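Local coordinates for protein phosphotriesterase, putative (Deinococcus radiodurans, PDB 4J35) that probably hydrolyses lactones at a centre of two divalent metal ions, and here represents a variant engineered towards organophosphate hydrolysis, at residues Ala17-Glu22 and Leu260-Ser265. The protein carries 7 engineered substitutions. Residues are numbered along the deposited sequence; the frame is centred on the assembly and turned at random.
With CO (cobalt (II) ion), chain C.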
loop_
_atom_site.group_PDB
_atom_site.type_symbol
_atom_site.label_atom_id
_atom_site.label_comp_id
_atom_site.label_asym_id
_atom_site.label_seq_id
_atom_site.Cartn_x
_atom_site.Cartn_y
_atom_site.Cartn_z
ATOM N N ALA A 17 4.756 -12.963 8.528
ATOM C CA ALA A 17 3.860 -11.892 8.913
ATOM C C ALA A 17 4.235 -10.663 8.063
ATOM O O ALA A 17 5.411 -10.293 7.985
ATOM C CB ALA A 17 4.028 -11.601 10.400
ATOM N N THR A 18 3.236 -10.036 7.458
ATOM C CA THR A 18 3.436 -8.974 6.471
ATOM C C THR A 18 2.621 -7.736 6.786
ATOM O O THR A 18 1.455 -7.805 7.248
ATOM C CB THR A 18 3.055 -9.507 5.031
ATOM O OG1 THR A 18 3.894 -10.617 4.707
ATOM C CG2 THR A 18 3.224 -8.442 3.971
ATOM N N LEU A 19 3.248 -6.572 6.584
ATOM C CA LEU A 19 2.538 -5.309 6.540
ATOM C C LEU A 19 2.413 -4.992 5.069
ATOM O O LEU A 19 3.408 -4.722 4.380
ATOM C CB LEU A 19 3.344 -4.174 7.211
ATOM C CG LEU A 19 3.454 -4.316 8.717
ATOM C CD1 LEU A 19 4.366 -3.156 9.208
ATOM C CD2 LEU A 19 2.109 -4.243 9.447
ATOM N N PRO A 20 1.184 -5.013 4.568
ATOM C CA PRO A 20 0.966 -4.914 3.122
ATOM C C PRO A 20 0.833 -3.495 2.510
ATOM O O PRO A 20 0.603 -3.358 1.307
ATOM C CB PRO A 20 -0.336 -5.727 2.938
ATOM C CG PRO A 20 -1.135 -5.356 4.131
ATOM C CD PRO A 20 -0.071 -5.275 5.302
ATOM N N HIS A 21 1.010 -2.429 3.307
ATOM C CA HIS A 21 0.947 -1.083 2.756
ATOM C C HIS A 21 1.674 -0.128 3.700
ATOM O O HIS A 21 1.079 0.321 4.670
ATOM C CB HIS A 21 -0.474 -0.556 2.593
ATOM C CG HIS A 21 -0.564 0.717 1.817
ATOM N ND1 HIS A 21 -1.383 0.869 0.708
ATOM C CD2 HIS A 21 0.037 1.920 1.983
ATOM C CE1 HIS A 21 -1.262 2.093 0.236
ATOM N NE2 HIS A 21 -0.447 2.765 1.039
ATOM N N GLU A 22 2.894 0.206 3.315
ATOM C CA GLU A 22 3.746 1.129 4.091
ATOM C C GLU A 22 4.622 1.905 3.118
ATOM O O GLU A 22 4.710 1.565 1.949
ATOM C CB GLU A 22 4.628 0.312 5.049
ATOM C CG GLU A 22 3.952 -0.705 5.979
ATOM C CD GLU A 22 3.075 -0.075 7.051
ATOM O OE1 GLU A 22 3.375 1.109 7.423
ATOM O OE2 GLU A 22 2.120 -0.769 7.520
ATOM N N LEU A 260 -7.024 -7.359 5.569
ATOM C CA LEU A 260 -5.613 -7.141 5.857
ATOM C C LEU A 260 -5.419 -5.856 6.652
ATOM O O LEU A 260 -6.299 -5.015 6.712
ATOM C CB LEU A 260 -4.794 -7.105 4.568
ATOM C CG LEU A 260 -4.707 -8.469 3.885
ATOM C CD1 LEU A 260 -5.815 -8.613 2.803
ATOM C CD2 LEU A 260 -3.330 -8.671 3.295
ATOM N N LEU A 261 -4.242 -5.725 7.253
ATOM C CA LEU A 261 -3.989 -4.672 8.261
ATOM C C LEU A 261 -2.645 -3.985 8.019
ATOM O O LEU A 261 -1.644 -4.649 7.837
ATOM C CB LEU A 261 -3.958 -5.280 9.664
ATOM C CG LEU A 261 -5.164 -6.103 10.124
ATOM C CD1 LEU A 261 -4.819 -6.786 11.474
ATOM C CD2 LEU A 261 -6.415 -5.261 10.271
ATOM N N SER A 262 -2.633 -2.653 7.984
ATOM C CA SER A 262 -1.364 -1.913 7.843
ATOM C C SER A 262 -1.495 -0.500 8.371
ATOM O O SER A 262 -2.564 -0.132 8.861
ATOM C CB SER A 262 -0.891 -1.885 6.411
ATOM O OG SER A 262 0.436 -2.327 6.346
ATOM N N HIS A 263 -0.392 0.262 8.303
ATOM C CA HIS A 263 -0.371 1.623 8.819
ATOM C C HIS A 263 -0.316 2.755 7.790
ATOM O O HIS A 263 -0.637 3.911 8.137
ATOM C CB HIS A 263 0.852 1.828 9.757
ATOM C CG HIS A 263 1.075 0.708 10.718
ATOM N ND1 HIS A 263 1.808 -0.416 10.404
ATOM C CD2 HIS A 263 0.703 0.569 12.011
ATOM C CE1 HIS A 263 1.890 -1.195 11.473
ATOM N NE2 HIS A 263 1.223 -0.619 12.456
ATOM N N ASP A 264 0.188 2.480 6.585
ATOM C CA ASP A 264 0.448 3.539 5.608
ATOM C C ASP A 264 1.441 4.560 6.202
ATOM O O ASP A 264 1.382 5.752 5.921
ATOM C CB ASP A 264 -0.844 4.235 5.238
ATOM C CG ASP A 264 -0.739 5.038 3.936
ATOM O OD1 ASP A 264 0.215 4.870 3.154
ATOM O OD2 ASP A 264 -1.623 5.873 3.741
ATOM N N SER A 265 2.362 4.043 6.992
ATOM C CA SER A 265 3.324 4.906 7.713
ATOM C C SER A 265 4.408 5.385 6.762
ATOM O O SER A 265 4.636 4.792 5.708
ATOM C CB SER A 265 3.896 4.129 8.900
ATOM O OG SER A 265 4.779 3.085 8.510
HETATM CO CO CO C . 0.208 4.807 0.944
HETATM O O HOH W 1 -0.490 -7.222 8.624
#
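Residues 17-22 run alongside residues 260-265, closest at Glu22 and Asp264, whose CA atoms are 4.4 Å apart; one water spans Thr18 O and Leu261 O, and Asp264 N donates to His21 O. With CG beside the backbone N, the Glu22 chain bends at chi2 (-68°), which brings the carboxylate to donors of Ser262, His263 and Ser265, two of them backbone N-H groups. OE2 takes three hydrogen bonds: from Ser262 OG (2.6 Å), from His263 N on the syn side, and from His263 ND1, above the carboxylate plane but near the imidazole plane. OE1 accepts from both OG and N of Ser265. A glutamine here, with NH2 for one oxygen, would probably leave either the Ser265 donors or those of Ser262 and His263 without their acceptor. Ser262 OG also receives His21 N (3.1 Å). His21 NE2 and Asp264 OD1 bind the same cobalt, at 2.1 and 2.2 Å, with ring and carboxylate planes 86° apart. Arg228 pairs with Asp264 OD2. His23 joins this cobalt and His176 and His204 hold the second, in the phosphotriesterase family's binuclear centre at the C-terminal ends of the TIM-barrel strands, where the first (17-26) and last (259-261) come together.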